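Local coordinates for 52 protein (Murid herpesvirus 4, PDB 2OA5) that serves as an abundant tegument protein of murine gammaherpesvirus 68, probably with a structural role in assembly of the virus particle, at the interface of chains A and B. Residues are numbered along the deposited sequence; one frame, centred on the assembly and turned at random. Chains: chain A/B, Hypothetical protein BQLF2.

The interface of chains A and B. Residues chain A 18, 22, 100-101; chain B 86, 89-90.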
loop_
_atom_site.group_PDB
_atom_site.type_symbol
_atom_site.label_atom_id
_atom_site.label_comp_id
_atom_site.label_asym_id
_atom_site.label_seq_id
_atom_site.Cartn_x
_atom_site.Cartn_y
_atom_site.Cartn_z
ATOM N N GLU A 18 11.325 -2.519 14.253
ATOM C CA GLU A 18 12.053 -1.320 13.845
ATOM C C GLU A 18 11.732 -0.151 14.774
ATOM O O GLU A 18 12.621 0.620 15.138
ATOM C CB GLU A 18 11.716 -0.942 12.398
ATOM C CG GLU A 18 12.284 0.415 11.957
ATOM C CD GLU A 18 11.719 0.894 10.622
ATOM O OE1 GLU A 18 10.499 1.163 10.553
ATOM O OE2 GLU A 18 12.488 1.002 9.641
ATOM N N LEU A 22 14.404 1.764 17.254
ATOM C CA LEU A 22 14.618 3.203 17.131
ATOM C C LEU A 22 14.294 3.915 18.429
ATOM O O LEU A 22 14.896 4.942 18.752
ATOM C CB LEU A 22 13.773 3.778 15.985
ATOM C CG LEU A 22 14.172 3.195 14.625
ATOM C CD1 LEU A 22 13.279 3.702 13.493
ATOM C CD2 LEU A 22 15.622 3.572 14.384
HETATM N N MSE A 100 10.683 0.714 3.487
HETATM C CA MSE A 100 10.469 0.267 4.842
HETATM C C MSE A 100 9.452 1.142 5.575
HETATM O O MSE A 100 8.679 0.648 6.402
HETATM C CB MSE A 100 11.837 0.186 5.548
HETATM C CG MSE A 100 12.684 -1.031 5.099
HETATM SE SE MSE A 100 12.043 -2.620 6.042
HETATM C CE MSE A 100 12.419 -4.124 4.901
ATOM N N GLU A 101 9.405 2.433 5.248
ATOM C CA GLU A 101 8.452 3.291 5.925
ATOM C C GLU A 101 7.006 3.045 5.491
ATOM O O GLU A 101 6.070 3.560 6.104
ATOM C CB GLU A 101 8.836 4.771 5.793
ATOM C CG GLU A 101 9.061 5.321 4.411
ATOM C CD GLU A 101 9.128 6.848 4.436
ATOM O OE1 GLU A 101 9.824 7.406 5.318
ATOM O OE2 GLU A 101 8.478 7.487 3.578
ATOM N N THR B 86 19.681 -0.548 11.367
ATOM C CA THR B 86 18.331 -0.049 11.578
ATOM C C THR B 86 18.129 1.291 10.859
ATOM O O THR B 86 17.171 1.461 10.109
ATOM C CB THR B 86 18.041 0.086 13.102
ATOM O OG1 THR B 86 18.102 -1.212 13.711
ATOM C CG2 THR B 86 16.666 0.673 13.349
ATOM N N LEU B 89 18.065 0.664 7.094
ATOM C CA LEU B 89 16.842 0.072 6.570
ATOM C C LEU B 89 15.652 1.011 6.668
ATOM O O LEU B 89 14.794 1.018 5.785
ATOM C CB LEU B 89 16.510 -1.227 7.304
ATOM C CG LEU B 89 17.495 -2.369 7.081
ATOM C CD1 LEU B 89 17.045 -3.588 7.864
ATOM C CD2 LEU B 89 17.580 -2.686 5.610
ATOM N N GLN B 90 15.606 1.812 7.729
ATOM C CA GLN B 90 14.478 2.714 7.925
ATOM C C GLN B 90 14.186 3.653 6.751
ATOM O O GLN B 90 13.028 3.898 6.427
ATOM C CB GLN B 90 14.664 3.551 9.189
ATOM C CG GLN B 90 13.433 4.380 9.517
ATOM C CD GLN B 90 13.685 5.451 10.572
ATOM O OE1 GLN B 90 12.740 6.072 11.052
ATOM N NE2 GLN B 90 14.948 5.658 10.903
HETATM O O HOH W 1 10.909 2.735 8.140
HETATM O O HOH W 2 11.672 3.806 3.851
#
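In this patch the polar link between the two copies of ORF52 runs through water, beside apolar packing, where the amino-terminal helix 10-29 of chain A lies over the end of helix 82-90 of chain B, a small part of a two-fold symmetric and plausibly biological dimer interface. The apolar part of the patch rests on A:Leu22. Its methyl CD2 abuts the methyl CG2 of B:Thr86 at 3.3 Å, tight for two carbons, as the two side chains run past each other in opposite directions. The other branch, CD1, lies against the terminal amide of B:Gln90, 3.4 Å from its carbon CD, the two side chains crossing obliquely. B:Gln90 carries its CG anti to the backbone N (chi1 -173°) and continues extended, so that its aliphatic stem also passes A:Glu18 roughly at a right angle. The carboxylate and amide planes are turned 61° apart, and carboxylate oxygen OE2 of A:Glu18 sits over the stem, 3.4 Å from CB of B:Gln90, without bonding to its amide. A:Met100, a selenomethionine, lies alongside the main-chain carbonyl of B:Leu89.

Polar groups meet instead at the main-chain carbonyl O of B:Gln90, at the carboxyl end of its helix, which two waters approach. One lies 3.0 Å from this O and 2.8 Å from OE2 of A:Glu18; able to donate a hydrogen to each acceptor, it may ease the repulsion expected between the carboxylate and the negative end of the helix dipole. Further out, A:Glu18 is brought here by its own anti chi1 and extended chain. The second water takes the backbone N-H of A:Glu101 at 3.0 Å from N (155° at H) and stands 2.9 Å from the same O of B:Gln90.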